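PpBBE-like 1 D396N (Physcomitrella patens subsp. patens, PDB 6EO5) oxidises cellobiose as a flavin-dependent oxidase of the berberine bridge enzyme-like family, with FAD bound in its pocket. Local coordinates at residues 280-283 with 284-288. Sequence-based numbering, arbitrary orientation.
Sequences PLVK and TFLAS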
ATOM      1  N   PRO A 280      13.536  20.509 -18.583  1.00 61.87           N
ATOM      2  CA  PRO A 280      12.295  21.181 -19.003  0.61 56.37           C
ATOM      3  C   PRO A 280      11.094  20.764 -18.192  1.00 60.04           C
ATOM      4  O   PRO A 280      10.149  21.548 -18.056  1.00 63.42           O
ATOM      5  CB  PRO A 280      12.132  20.759 -20.465  0.61 53.71           C
ATOM      6  CG  PRO A 280      13.451  20.350 -20.886  1.00 56.21           C
ATOM      7  CD  PRO A 280      14.186  19.822 -19.710  1.00 57.46           C
ATOM      8  N   LEU A 281      11.101  19.551 -17.633  1.00 58.89           N
ATOM      9  CA  LEU A 281       9.935  19.014 -16.943  1.00 56.14           C
ATOM     10  C   LEU A 281       9.873  19.376 -15.459  1.00 57.50           C
ATOM     11  O   LEU A 281       8.805  19.259 -14.853  1.00 60.82           O
ATOM     12  CB  LEU A 281       9.898  17.492 -17.093  1.00 54.40           C
ATOM     13  CG  LEU A 281       9.925  16.998 -18.537  1.00 56.69           C
ATOM     14  CD1 LEU A 281      10.075  15.491 -18.586  1.00 52.47           C
ATOM     15  CD2 LEU A 281       8.677  17.445 -19.283  1.00 54.39           C
ATOM     16  N   VAL A 282      10.974  19.801 -14.852  1.00 56.41           N
ATOM     17  CA  VAL A 282      10.956  20.237 -13.466  1.00 53.23           C
ATOM     18  C   VAL A 282      11.263  21.717 -13.351  1.00 56.01           C
ATOM     19  O   VAL A 282      11.409  22.234 -12.241  1.00 60.00           O
ATOM     20  CB  VAL A 282      11.917  19.408 -12.598  1.00 55.45           C
ATOM     21  CG1 VAL A 282      11.517  17.942 -12.607  1.00 53.00           C
ATOM     22  CG2 VAL A 282      13.352  19.571 -13.073  1.00 54.81           C
ATOM     23  N   LYS A 283      11.339  22.419 -14.477  1.00 57.18           N
ATOM     24  CA  LYS A 283      11.732  23.826 -14.457  1.00 58.05           C
ATOM     25  C   LYS A 283      10.718  24.691 -13.712  1.00 56.56           C
ATOM     26  O   LYS A 283      11.103  25.571 -12.934  1.00 58.21           O
ATOM     27  CB  LYS A 283      11.918  24.312 -15.893  1.00 63.10           C
ATOM     28  CG  LYS A 283      11.999  25.806 -16.099  1.00 65.26           C
ATOM     29  CD  LYS A 283      11.890  26.077 -17.598  1.00 69.77           C
ATOM     30  CE  LYS A 283      10.743  25.235 -18.194  1.00 71.23           C
ATOM     31  NZ  LYS A 283      10.894  24.974 -19.656  1.00 75.84           N
ATOM     32  N   THR A 284       9.418  24.461 -13.930  1.00 52.70           N
ATOM     33  CA  THR A 284       8.427  25.341 -13.314  1.00 54.17           C
ATOM     34  C   THR A 284       8.326  25.118 -11.806  1.00 57.99           C
ATOM     35  O   THR A 284       8.015  26.060 -11.064  1.00 59.00           O
ATOM     36  CB  THR A 284       7.058  25.167 -13.982  1.00 55.91           C
ATOM     37  OG1 THR A 284       6.551  23.847 -13.742  1.00 62.51           O
ATOM     38  CG2 THR A 284       7.177  25.367 -15.476  1.00 50.65           C
ATOM     39  N   PHE A 285       8.592  23.896 -11.328  1.00 54.10           N
ATOM     40  CA  PHE A 285       8.638  23.678  -9.887  1.00 54.89           C
ATOM     41  C   PHE A 285       9.802  24.438  -9.253  1.00 57.68           C
ATOM     42  O   PHE A 285       9.619  25.172  -8.273  1.00 55.04           O
ATOM     43  CB  PHE A 285       8.743  22.184  -9.561  1.00 56.37           C
ATOM     44  CG  PHE A 285       9.057  21.915  -8.109  1.00 55.25           C
ATOM     45  CD1 PHE A 285       8.085  22.108  -7.128  1.00 53.43           C
ATOM     46  CD2 PHE A 285      10.332  21.512  -7.718  1.00 52.65           C
ATOM     47  CE1 PHE A 285       8.369  21.896  -5.776  1.00 52.73           C
ATOM     48  CE2 PHE A 285      10.624  21.289  -6.381  1.00 55.83           C
ATOM     49  CZ  PHE A 285       9.625  21.483  -5.403  1.00 53.98           C
ATOM     50  N   LEU A 286      11.014  24.261  -9.792  1.00 58.22           N
ATOM     51  CA  LEU A 286      12.187  24.912  -9.218  1.00 58.35           C
ATOM     52  C   LEU A 286      12.087  26.425  -9.309  1.00 55.95           C
ATOM     53  O   LEU A 286      12.570  27.138  -8.423  1.00 58.32           O
ATOM     54  CB  LEU A 286      13.456  24.424  -9.921  1.00 57.94           C
ATOM     55  CG  LEU A 286      13.682  22.918  -9.841  1.00 54.21           C
ATOM     56  CD1 LEU A 286      14.607  22.461 -10.963  1.00 57.51           C
ATOM     57  CD2 LEU A 286      14.245  22.562  -8.485  1.00 51.49           C
ATOM     58  N   ALA A 287      11.454  26.934 -10.363  1.00 54.51           N
ATOM     59  CA  ALA A 287      11.340  28.378 -10.514  1.00 58.46           C
ATOM     60  C   ALA A 287      10.486  28.996  -9.408  1.00 57.11           C
ATOM     61  O   ALA A 287      10.768  30.109  -8.955  1.00 58.91           O
ATOM     62  CB  ALA A 287      10.779  28.711 -11.895  1.00 52.19           C
ATOM     63  N   SER A 288       9.451  28.299  -8.942  1.00 55.15           N
ATOM     64  CA  SER A 288       8.596  28.888  -7.917  1.00 54.46           C
ATOM     65  C   SER A 288       8.879  28.397  -6.506  1.00 59.14           C
ATOM     66  O   SER A 288       8.412  29.026  -5.547  1.00 61.63           O
ATOM     67  CB  SER A 288       7.127  28.640  -8.242  1.00 57.35           C
ATOM     68  OG  SER A 288       6.717  29.509  -9.277  1.00 64.18           O
TER
HETATM   69  O   HOH W   1       8.374  22.422 -15.600  1.00 60.06           O
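V282 and L286, one helical turn apart, lie side by side and point the same way, with CG2 of V282 3.8 Å from CD1 of L286. The leucine's CG sits anti to its own carbonyl carbon (chi1 -59°), which lays CG and CD1 back against the carbonyl oxygen of V282. CB of A287 likewise lies beside O of K283.

Two backbone hydrogen bonds join the turns. N of L286 donates to O of V282 at 3.2 Å in a nearly straight bond (174°), and N of A287 donates to O of K283 at 2.9 Å in a more bent one (149°). Just before them, at T284 and F285, the helix is kinked, because neither N is bonded to the preceding turn. Here a water bridges the opened turn: it accepts from N of T284 at 2.8 Å and donates to O of P280 at 3.2 Å, standing in for the direct i to i+4 bond. The threonine's OG1, placed between its backbone N and carbonyl carbon, lies 3.0 Å from the same water.

F285 and V282, both buried, pack on Y227 of strand 222-230; F285 also reaches W229 of that strand, L267 of strand 264-271 and F242 of helix 235-246, whereas K283 and A287 are exposed. From the same neighbouring helix, NE1 of W245 donates to O of L281, and OG of S241 donates to O of F285. A short amphipathic helix, kinked and bridged by water, thus packs against the seven-stranded antiparallel sheet, consistent with the substrate-binding domain of a VAO-type flavoenzyme; the contact's centre lies about 29 Å from that of the chain.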